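Long-range contacts in putative NADP oxidoreductase BF3122 (Bacteroides fragilis, PDB 3D1L), which is probably an NADP-dependent oxidoreductase, joining a Rossmann-type dinucleotide-binding domain to a helical C-terminal domain, with its substrate unknown: residues F134-E142 and A156-D167; A230-H241 and Y255-H263. One frame throughout, in Å; residues are numbered along the deposited sequence. Where two conformers were deposited one is given.

Interaction 1. Residues F134-E142 and A156-D167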
loop_
_atom_site.group_PDB
_atom_site.type_symbol
_atom_site.label_atom_id
_atom_site.label_comp_id
_atom_site.label_asym_id
_atom_site.label_seq_id
_atom_site.Cartn_x
_atom_site.Cartn_y
_atom_site.Cartn_z
ATOM N N PHE B 134 -15.260 -11.447 -1.735
ATOM C CA PHE B 134 -15.022 -12.817 -1.283
ATOM C C PHE B 134 -14.694 -13.842 -2.375
ATOM O O PHE B 134 -14.040 -14.850 -2.081
ATOM C CB PHE B 134 -16.174 -13.307 -0.415
ATOM C CG PHE B 134 -15.922 -13.120 1.033
ATOM C CD1 PHE B 134 -16.044 -11.851 1.611
ATOM C CD2 PHE B 134 -15.506 -14.192 1.811
ATOM C CE1 PHE B 134 -15.788 -11.670 2.950
ATOM C CE2 PHE B 134 -15.233 -14.027 3.162
ATOM C CZ PHE B 134 -15.371 -12.767 3.734
ATOM N N LYS B 135 -15.107 -13.582 -3.622
ATOM C CA LYS B 135 -14.853 -14.531 -4.715
ATOM C C LYS B 135 -13.385 -14.948 -4.821
ATOM O O LYS B 135 -13.089 -16.123 -5.086
ATOM C CB LYS B 135 -15.382 -14.041 -6.069
ATOM C CG LYS B 135 -16.924 -14.004 -6.151
ATOM C CD LYS B 135 -17.553 -15.403 -6.244
ATOM C CE LYS B 135 -19.071 -15.354 -5.982
ATOM N NZ LYS B 135 -19.728 -16.684 -6.157
ATOM N N GLU B 136 -12.467 -14.021 -4.580
ATOM C CA GLU B 136 -11.058 -14.389 -4.687
ATOM C C GLU B 136 -10.275 -14.598 -3.375
ATOM O O GLU B 136 -9.046 -14.696 -3.397
ATOM C CB GLU B 136 -10.340 -13.469 -5.672
ATOM C CG GLU B 136 -10.694 -13.828 -7.128
ATOM C CD GLU B 136 -10.218 -15.232 -7.543
ATOM O OE1 GLU B 136 -8.989 -15.439 -7.600
ATOM O OE2 GLU B 136 -11.057 -16.119 -7.833
ATOM N N ILE B 137 -10.996 -14.721 -2.267
ATOM C CA ILE B 137 -10.389 -14.966 -0.961
ATOM C C ILE B 137 -10.052 -16.453 -0.732
ATOM O O ILE B 137 -10.937 -17.317 -0.758
ATOM C CB ILE B 137 -11.243 -14.365 0.221
ATOM C CG1 ILE B 137 -11.411 -12.842 0.018
ATOM C CG2 ILE B 137 -10.559 -14.630 1.554
ATOM C CD1 ILE B 137 -12.267 -12.123 1.076
ATOM N N PRO B 138 -8.762 -16.761 -0.533
ATOM C CA PRO B 138 -8.423 -18.126 -0.105
ATOM C C PRO B 138 -9.140 -18.493 1.212
ATOM O O PRO B 138 -8.973 -17.805 2.232
ATOM C CB PRO B 138 -6.907 -18.071 0.108
ATOM C CG PRO B 138 -6.437 -16.856 -0.639
ATOM C CD PRO B 138 -7.573 -15.895 -0.680
ATOM N N PHE B 139 -9.944 -19.552 1.172
ATOM C CA PHE B 139 -10.718 -19.991 2.325
ATOM C C PHE B 139 -10.206 -21.386 2.719
ATOM O O PHE B 139 -10.415 -22.331 1.978
ATOM C CB PHE B 139 -12.169 -20.126 1.884
ATOM C CG PHE B 139 -13.159 -19.476 2.770
ATOM C CD1 PHE B 139 -13.382 -19.932 4.058
ATOM C CD2 PHE B 139 -13.936 -18.441 2.282
ATOM C CE1 PHE B 139 -14.344 -19.338 4.845
ATOM C CE2 PHE B 139 -14.908 -17.849 3.056
ATOM C CZ PHE B 139 -15.121 -18.283 4.328
ATOM N N PHE B 140 -9.564 -21.522 3.878
ATOM C CA PHE B 140 -9.038 -22.811 4.335
ATOM C C PHE B 140 -9.919 -23.485 5.361
ATOM O O PHE B 140 -10.384 -22.835 6.323
ATOM C CB PHE B 140 -7.626 -22.641 4.862
ATOM C CG PHE B 140 -6.742 -21.935 3.893
ATOM C CD1 PHE B 140 -6.078 -22.648 2.897
ATOM C CD2 PHE B 140 -6.619 -20.547 3.931
ATOM C CE1 PHE B 140 -5.282 -22.003 1.983
ATOM C CE2 PHE B 140 -5.836 -19.903 3.015
ATOM C CZ PHE B 140 -5.162 -20.629 2.041
ATOM N N ILE B 141 -10.155 -24.785 5.133
ATOM C CA ILE B 141 -11.158 -25.564 5.872
ATOM C C ILE B 141 -10.503 -26.778 6.484
ATOM O O ILE B 141 -9.733 -27.491 5.827
ATOM C CB ILE B 141 -12.315 -26.063 4.951
ATOM C CG1 ILE B 141 -13.092 -24.903 4.291
ATOM C CG2 ILE B 141 -13.284 -27.052 5.699
ATOM C CD1 ILE B 141 -13.429 -23.768 5.142
ATOM N N GLU B 142 -10.812 -26.986 7.755
ATOM C CA GLU B 142 -10.476 -28.205 8.482
ATOM C C GLU B 142 -11.739 -28.537 9.291
ATOM O O GLU B 142 -12.469 -27.619 9.687
ATOM C CB GLU B 142 -9.288 -27.922 9.413
ATOM C CG GLU B 142 -8.327 -29.081 9.614
ATOM C CD GLU B 142 -7.288 -28.770 10.676
ATOM O OE1 GLU B 142 -7.243 -27.605 11.128
ATOM O OE2 GLU B 142 -6.512 -29.677 11.061
ATOM N N ALA B 156 -18.484 -22.373 2.228
ATOM C CA ALA B 156 -17.401 -21.490 1.744
ATOM C C ALA B 156 -17.389 -21.317 0.210
ATOM O O ALA B 156 -17.104 -20.224 -0.275
ATOM C CB ALA B 156 -16.024 -21.927 2.268
ATOM N N SER B 157 -17.742 -22.370 -0.533
ATOM C CA SER B 157 -17.816 -22.317 -2.013
ATOM C C SER B 157 -18.902 -21.399 -2.584
ATOM O O SER B 157 -18.800 -20.979 -3.735
ATOM C CB SER B 157 -17.982 -23.720 -2.606
ATOM O OG SER B 157 -16.849 -24.518 -2.286
ATOM N N THR B 158 -19.942 -21.099 -1.800
ATOM C CA THR B 158 -20.955 -20.142 -2.241
ATOM C C THR B 158 -20.340 -18.733 -2.212
ATOM O O THR B 158 -20.834 -17.820 -2.860
ATOM C CB THR B 158 -22.267 -20.196 -1.406
ATOM O OG1 THR B 158 -22.026 -19.730 -0.079
ATOM C CG2 THR B 158 -22.819 -21.612 -1.313
ATOM N N LEU B 159 -19.240 -18.574 -1.484
ATOM C CA LEU B 159 -18.652 -17.244 -1.286
ATOM C C LEU B 159 -17.393 -17.005 -2.113
ATOM O O LEU B 159 -17.226 -15.925 -2.687
ATOM C CB LEU B 159 -18.343 -16.990 0.195
ATOM C CG LEU B 159 -19.413 -17.198 1.274
ATOM C CD1 LEU B 159 -18.811 -16.957 2.657
ATOM C CD2 LEU B 159 -20.680 -16.337 1.070
ATOM N N SER B 160 -16.513 -18.007 -2.123
ATOM C CA SER B 160 -15.195 -17.937 -2.705
ATOM C C SER B 160 -14.992 -19.029 -3.774
ATOM O O SER B 160 -15.469 -20.167 -3.625
ATOM C CB SER B 160 -14.158 -18.129 -1.598
ATOM O OG SER B 160 -12.843 -18.302 -2.132
ATOM N N ASN B 161 -14.269 -18.683 -4.834
ATOM C CA ASN B 161 -13.795 -19.678 -5.810
ATOM C C ASN B 161 -12.475 -20.333 -5.419
ATOM O O ASN B 161 -11.931 -21.108 -6.202
ATOM C CB ASN B 161 -13.576 -19.017 -7.168
ATOM C CG ASN B 161 -14.845 -18.448 -7.751
ATOM O OD1 ASN B 161 -15.918 -19.032 -7.622
ATOM N ND2 ASN B 161 -14.723 -17.300 -8.420
ATOM N N ARG B 162 -11.951 -19.981 -4.239
ATOM C CA ARG B 162 -10.660 -20.494 -3.774
ATOM C C ARG B 162 -10.785 -21.166 -2.415
ATOM O O ARG B 162 -10.277 -20.677 -1.410
ATOM C CB ARG B 162 -9.599 -19.383 -3.741
ATOM C CG ARG B 162 -8.866 -19.161 -5.069
ATOM C CD ARG B 162 -7.645 -18.246 -4.877
ATOM N NE ARG B 162 -6.665 -18.352 -5.960
ATOM C CZ ARG B 162 -5.480 -18.955 -5.863
ATOM N NH1 ARG B 162 -5.090 -19.519 -4.724
ATOM N NH2 ARG B 162 -4.674 -18.992 -6.917
ATOM N N VAL B 163 -11.449 -22.304 -2.395
ATOM C CA VAL B 163 -11.751 -23.026 -1.148
ATOM C C VAL B 163 -10.822 -24.234 -1.045
ATOM O O VAL B 163 -10.790 -25.060 -1.950
ATOM C CB VAL B 163 -13.260 -23.445 -1.143
ATOM C CG1 VAL B 163 -13.652 -24.369 0.082
ATOM C CG2 VAL B 163 -14.108 -22.187 -1.177
ATOM N N TYR B 164 -10.046 -24.317 0.030
ATOM C CA TYR B 164 -9.005 -25.340 0.125
ATOM C C TYR B 164 -9.108 -26.089 1.433
ATOM O O TYR B 164 -9.457 -25.500 2.457
ATOM C CB TYR B 164 -7.611 -24.718 0.039
ATOM C CG TYR B 164 -7.382 -23.879 -1.194
ATOM C CD1 TYR B 164 -7.380 -24.453 -2.456
ATOM C CD2 TYR B 164 -7.182 -22.498 -1.092
ATOM C CE1 TYR B 164 -7.176 -23.689 -3.583
ATOM C CE2 TYR B 164 -6.970 -21.717 -2.225
ATOM C CZ TYR B 164 -6.968 -22.324 -3.460
ATOM O OH TYR B 164 -6.748 -21.576 -4.585
ATOM N N ASP B 165 -8.830 -27.392 1.387
ATOM C CA ASP B 165 -8.644 -28.184 2.595
ATOM C C ASP B 165 -7.224 -27.924 3.043
ATOM O O ASP B 165 -6.268 -28.082 2.262
ATOM C CB ASP B 165 -8.746 -29.675 2.278
ATOM C CG ASP B 165 -10.139 -30.103 1.869
ATOM O OD1 ASP B 165 -10.992 -30.216 2.755
ATOM O OD2 ASP B 165 -10.378 -30.351 0.663
ATOM N N ALA B 166 -7.059 -27.540 4.300
ATOM C CA ALA B 166 -5.697 -27.401 4.836
ATOM C C ALA B 166 -5.656 -27.793 6.312
ATOM O O ALA B 166 -6.642 -27.574 7.036
ATOM C CB ALA B 166 -5.170 -25.964 4.609
ATOM N N ASP B 167 -4.563 -28.404 6.754
ATOM C CA ASP B 167 -4.322 -28.783 8.157
ATOM C C ASP B 167 -3.937 -27.584 9.016
ATOM O O ASP B 167 -3.603 -26.517 8.476
ATOM C CB ASP B 167 -3.167 -29.777 8.225
ATOM C CG ASP B 167 -3.593 -31.183 7.912
ATOM O OD1 ASP B 167 -4.815 -31.412 7.728
ATOM O OD2 ASP B 167 -2.707 -32.064 7.861
HETATM O O HOH W 1 -17.950 -18.769 -5.664
HETATM O O HOH W 2 -9.733 -30.202 5.381
#

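Interaction 2. Residues A230-H241 and Y255-H263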
loop_
_atom_site.group_PDB
_atom_site.type_symbol
_atom_site.label_atom_id
_atom_site.label_comp_id
_atom_site.label_asym_id
_atom_site.label_seq_id
_atom_site.Cartn_x
_atom_site.Cartn_y
_atom_site.Cartn_z
ATOM N N ALA B 230 19.364 -0.482 -1.702
ATOM C CA ALA B 230 19.834 -1.489 -0.744
ATOM C C ALA B 230 20.536 -2.674 -1.416
ATOM O O ALA B 230 21.394 -3.326 -0.819
ATOM C CB ALA B 230 18.669 -1.967 0.140
ATOM N N ILE B 231 20.156 -2.933 -2.660
ATOM C CA ILE B 231 20.705 -4.019 -3.459
ATOM C C ILE B 231 22.225 -3.937 -3.523
ATOM O O ILE B 231 22.926 -4.929 -3.262
ATOM C CB ILE B 231 20.083 -4.006 -4.875
ATOM C CG1 ILE B 231 18.662 -4.576 -4.803
ATOM C CG2 ILE B 231 20.933 -4.807 -5.877
ATOM C CD1 ILE B 231 17.704 -3.961 -5.785
ATOM N N ARG B 232 22.719 -2.743 -3.855
ATOM C CA ARG B 232 24.143 -2.474 -3.953
ATOM C C ARG B 232 24.714 -2.065 -2.601
ATOM O O ARG B 232 25.921 -2.079 -2.394
ATOM C CB ARG B 232 24.370 -1.350 -4.965
ATOM C CG ARG B 232 23.819 -1.640 -6.362
ATOM C CD ARG B 232 24.758 -2.532 -7.163
ATOM N NE ARG B 232 26.015 -1.850 -7.445
ATOM C CZ ARG B 232 27.201 -2.448 -7.491
ATOM N NH1 ARG B 232 27.304 -3.753 -7.260
ATOM N NH2 ARG B 232 28.285 -1.735 -7.761
ATOM N N TYR B 233 23.820 -1.730 -1.677
ATOM C CA TYR B 233 24.148 -1.002 -0.441
ATOM C C TYR B 233 24.829 0.352 -0.725
ATOM O O TYR B 233 25.928 0.654 -0.226
ATOM C CB TYR B 233 24.884 -1.859 0.619
ATOM C CG TYR B 233 24.392 -1.517 2.018
ATOM C CD1 TYR B 233 23.151 -1.986 2.473
ATOM C CD2 TYR B 233 25.138 -0.675 2.864
ATOM C CE1 TYR B 233 22.674 -1.655 3.741
ATOM C CE2 TYR B 233 24.671 -0.336 4.144
ATOM C CZ TYR B 233 23.437 -0.831 4.574
ATOM O OH TYR B 233 22.957 -0.505 5.830
ATOM N N ASP B 234 24.130 1.137 -1.550
ATOM C CA ASP B 234 24.435 2.531 -1.871
ATOM C C ASP B 234 24.541 3.330 -0.572
ATOM O O ASP B 234 23.539 3.839 -0.060
ATOM C CB ASP B 234 23.300 3.075 -2.749
ATOM C CG ASP B 234 23.686 4.321 -3.545
ATOM O OD1 ASP B 234 24.617 5.075 -3.161
ATOM O OD2 ASP B 234 23.010 4.549 -4.574
ATOM N N GLU B 235 25.758 3.417 -0.041
ATOM C CA GLU B 235 25.993 3.946 1.307
ATOM C C GLU B 235 25.807 5.461 1.445
ATOM O O GLU B 235 25.594 5.971 2.553
ATOM C CB GLU B 235 27.378 3.517 1.816
ATOM C CG GLU B 235 27.348 2.156 2.527
ATOM C CD GLU B 235 28.598 1.310 2.283
ATOM O OE1 GLU B 235 29.712 1.873 2.275
ATOM O OE2 GLU B 235 28.460 0.073 2.105
ATOM N N ASN B 236 25.895 6.171 0.323
ATOM C CA ASN B 236 25.506 7.574 0.269
ATOM C C ASN B 236 23.999 7.715 0.580
ATOM O O ASN B 236 23.594 8.275 1.633
ATOM C CB ASN B 236 25.824 8.141 -1.113
ATOM C CG ASN B 236 25.500 9.612 -1.228
ATOM O OD1 ASN B 236 26.417 10.546 -0.739
ATOM N ND2 ASN B 236 24.308 9.890 -1.901
ATOM N N VAL B 237 23.162 7.175 -0.313
ATOM C CA VAL B 237 21.737 7.365 -0.135
ATOM C C VAL B 237 21.270 6.756 1.189
ATOM O O VAL B 237 20.469 7.367 1.895
ATOM C CB VAL B 237 20.913 6.883 -1.346
ATOM C CG1 VAL B 237 21.392 7.562 -2.617
ATOM C CG2 VAL B 237 21.010 5.418 -1.498
ATOM N N ILE B 238 21.833 5.601 1.553
ATOM C CA ILE B 238 21.482 4.918 2.809
ATOM C C ILE B 238 21.916 5.738 4.033
ATOM O O ILE B 238 21.173 5.862 4.999
ATOM C CB ILE B 238 21.972 3.431 2.839
ATOM C CG1 ILE B 238 21.164 2.611 1.834
ATOM C CG2 ILE B 238 21.817 2.835 4.225
ATOM C CD1 ILE B 238 21.720 1.261 1.516
ATOM N N GLY B 239 23.107 6.313 3.967
ATOM C CA GLY B 239 23.578 7.229 4.994
ATOM C C GLY B 239 22.658 8.428 5.130
ATOM O O GLY B 239 22.183 8.727 6.233
ATOM N N ASN B 240 22.415 9.114 3.999
ATOM C CA ASN B 240 21.456 10.224 3.940
ATOM C C ASN B 240 20.089 9.849 4.535
ATOM O O ASN B 240 19.522 10.590 5.335
ATOM C CB ASN B 240 21.315 10.724 2.499
ATOM C CG ASN B 240 22.580 11.451 2.001
ATOM O OD1 ASN B 240 23.440 11.867 2.793
ATOM N ND2 ASN B 240 22.691 11.614 0.678
ATOM N N HIS B 241 19.577 8.680 4.170
ATOM C CA HIS B 241 18.293 8.230 4.693
ATOM C C HIS B 241 18.297 7.957 6.201
ATOM O O HIS B 241 17.358 8.308 6.904
ATOM C CB HIS B 241 17.768 7.041 3.893
ATOM C CG HIS B 241 17.244 7.427 2.542
ATOM N ND1 HIS B 241 16.879 6.504 1.584
ATOM C CD2 HIS B 241 17.043 8.649 1.984
ATOM C CE1 HIS B 241 16.467 7.138 0.500
ATOM N NE2 HIS B 241 16.556 8.441 0.717
ATOM N N TYR B 255 14.889 0.730 9.059
ATOM C CA TYR B 255 15.417 1.056 7.736
ATOM C C TYR B 255 16.751 0.318 7.511
ATOM O O TYR B 255 16.976 -0.275 6.453
ATOM C CB TYR B 255 15.592 2.577 7.572
ATOM C CG TYR B 255 16.090 2.987 6.198
ATOM C CD1 TYR B 255 15.209 3.497 5.241
ATOM C CD2 TYR B 255 17.445 2.855 5.850
ATOM C CE1 TYR B 255 15.655 3.868 3.967
ATOM C CE2 TYR B 255 17.902 3.225 4.576
ATOM C CZ TYR B 255 17.000 3.721 3.643
ATOM O OH TYR B 255 17.433 4.080 2.392
ATOM N N GLU B 256 17.621 0.353 8.516
ATOM C CA GLU B 256 18.958 -0.211 8.396
ATOM C C GLU B 256 18.937 -1.728 8.225
ATOM O O GLU B 256 19.609 -2.266 7.347
ATOM C CB GLU B 256 19.809 0.206 9.596
ATOM C CG GLU B 256 21.012 -0.676 9.838
ATOM C CD GLU B 256 22.023 -0.030 10.737
ATOM O OE1 GLU B 256 21.665 0.923 11.467
ATOM O OE2 GLU B 256 23.184 -0.473 10.699
ATOM N N LEU B 257 18.147 -2.404 9.056
ATOM C CA LEU B 257 18.025 -3.863 9.020
ATOM C C LEU B 257 17.256 -4.372 7.788
ATOM O O LEU B 257 17.609 -5.387 7.204
ATOM C CB LEU B 257 17.383 -4.360 10.315
ATOM C CG LEU B 257 18.160 -4.149 11.622
ATOM C CD1 LEU B 257 17.255 -4.525 12.774
ATOM C CD2 LEU B 257 19.468 -4.944 11.685
ATOM N N LEU B 258 16.223 -3.648 7.378
ATOM C CA LEU B 258 15.528 -3.963 6.122
ATOM C C LEU B 258 16.468 -3.817 4.915
ATOM O O LEU B 258 16.473 -4.656 4.011
ATOM C CB LEU B 258 14.254 -3.104 5.957
ATOM C CG LEU B 258 13.098 -3.461 6.910
ATOM C CD1 LEU B 258 12.064 -2.316 7.096
ATOM C CD2 LEU B 258 12.371 -4.748 6.495
ATOM N N SER B 259 17.277 -2.762 4.916
ATOM C CA SER B 259 18.256 -2.542 3.851
ATOM C C SER B 259 19.287 -3.669 3.899
ATOM O O SER B 259 19.566 -4.302 2.884
ATOM C CB SER B 259 18.933 -1.175 4.005
ATOM O OG SER B 259 18.011 -0.127 3.753
ATOM N N ARG B 260 19.823 -3.928 5.091
ATOM C CA ARG B 260 20.772 -5.012 5.316
ATOM C C ARG B 260 20.184 -6.295 4.753
ATOM O O ARG B 260 20.881 -7.064 4.094
ATOM C CB ARG B 260 21.025 -5.168 6.817
ATOM C CG ARG B 260 22.238 -6.002 7.194
ATOM C CD ARG B 260 22.466 -6.052 8.720
ATOM N NE ARG B 260 22.762 -4.732 9.292
ATOM C CZ ARG B 260 23.121 -4.523 10.562
ATOM N NH1 ARG B 260 23.232 -5.551 11.411
ATOM N NH2 ARG B 260 23.370 -3.285 10.987
ATOM N N SER B 261 18.878 -6.483 4.987
ATOM C CA SER B 261 18.172 -7.706 4.672
ATOM C C SER B 261 18.017 -7.883 3.170
ATOM O O SER B 261 18.216 -8.987 2.652
ATOM C CB SER B 261 16.796 -7.715 5.352
ATOM O OG SER B 261 16.176 -8.975 5.205
ATOM N N ILE B 262 17.644 -6.803 2.474
ATOM C CA ILE B 262 17.584 -6.816 1.010
ATOM C C ILE B 262 18.976 -7.184 0.469
ATOM O O ILE B 262 19.103 -8.091 -0.354
ATOM C CB ILE B 262 17.090 -5.464 0.443
ATOM C CG1 ILE B 262 15.583 -5.254 0.702
ATOM C CG2 ILE B 262 17.439 -5.324 -1.061
ATOM C CD1 ILE B 262 15.181 -3.788 0.766
ATOM N N HIS B 263 20.010 -6.497 0.965
ATOM C CA HIS B 263 21.397 -6.715 0.538
ATOM C C HIS B 263 21.866 -8.173 0.623
ATOM O O HIS B 263 22.513 -8.659 -0.309
ATOM C CB HIS B 263 22.351 -5.786 1.296
ATOM C CG HIS B 263 23.746 -5.770 0.745
ATOM N ND1 HIS B 263 24.026 -5.455 -0.568
ATOM C CD2 HIS B 263 24.939 -6.038 1.329
ATOM C CE1 HIS B 263 25.330 -5.532 -0.770
ATOM N NE2 HIS B 263 25.907 -5.886 0.364
#

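Interaction 1. Residues F134-E142 and A156-D167
Phe139 lays one face of its ring against Ala156, whose CB sits 3.8 Å from the ring centroid, close to the ring normal, in a CH-pi contact. Ser160 CB lies at the edge of the same ring, and Leu159 CD1 approaches CE2 of Phe139 obliquely at 4.0 Å. Beside this cluster Phe139, Phe140 and Ile141 pair in parallel with Val163, Tyr164 and Asp165. The ladder runs from Phe139 N to Arg162 O (2.8 Å) through Tyr164 N to Phe139 O and Ile141 N to Tyr164 O, and ends with Ala166 N on Ile141 O. Phe140 and Tyr164 project from the face away from Phe139 and lie side by side, pointing the same way; CE1 of Phe140 touches CD2 of Tyr164 at 3.6 Å, the ring planes 33° apart. Before the strands, the turns are tied by Ser160: with OG anti to the backbone N (chi1 170°), it donates to Ile137 O and accepts from Arg162 N, the latter closing an ST turn. Asn161 N binds Lys135 O at 2.8 Å, while one water links Lys135 NZ, Ser157 O and Asn161 OD1. Farther out, Glu142 is held by Ser168 and Arg171, and Asp165 by Lys153. In one of its two conformers Arg162 makes a salt bridge to Asp204 of the second subunit. The contact closes a beta-alpha-beta unit: strand 163-165 is the outermost strand within this chain at its end of the sheet, strand 139-143 runs antiparallel to strand 117-122 on its other side, and helices 146-157 and 20-31 pack on the face bearing Phe139.

Interaction 2. Residues A230-H241 and Y255-H263
His241 ND1 and Tyr255 OH share a hydrogen bond of 2.6 Å in which either may be the donor. The hydroxyl lies at the imidazole edge, near its plane, and the two rings stand almost perpendicular (88°). Tyr255 reaches across because its CG is anti to the backbone N (chi1 -178°); Ile238 CG2 meets its ring edge at CE2, 4.0 Å away. Packing is close where Ala230 settles on helix 249-264: its CB lies 3.7 Å from Ser259 O and 3.8 Å from Ile262 CG2. Tyr233 adds CE1 against Ser259 CB at 3.8 Å, while Ile238 CD1 covers one face of its ring. At the exposed margin His263 donates from ND1 to Ile231 O (3.0 Å), coming from above the carbonyl plane, and Tyr233 CB sits over a face of the imidazole. Further back, Glu256 and Arg260 form a salt bridge within their own helix. Helices 235-244 and 249-264 form an antiparallel hairpin, spread to 11.1 Å between segment axes, with the 230-233 turn and Tyr233, Ile238 and Tyr255 in between. The second subunit packs on helix 249-264, its His187 bonding Ser261, its Phe184 meeting Tyr255 edge-to-face and its Leu176 packing on His241.

Overall arrangement
Interaction 1 comes first along the chain and closes before interaction 2 begins; their centres are about 39 Å apart and their nearest atoms about 23 Å. Interaction 1 completes one edge of the mixed sheet that contains the Rossmann-type strands, whereas interaction 2 joins helices 235-244 and 249-264 near the C-terminus, 32 Å from the centre of the chain. They share no strand or helix; helix 168-198, which starts directly after the second segment of interaction 1, lies between them in sequence. Both touch the second subunit, which therefore packs against the strand 139-143/163-165 end of the sheet as well as the distant helical part of the chain.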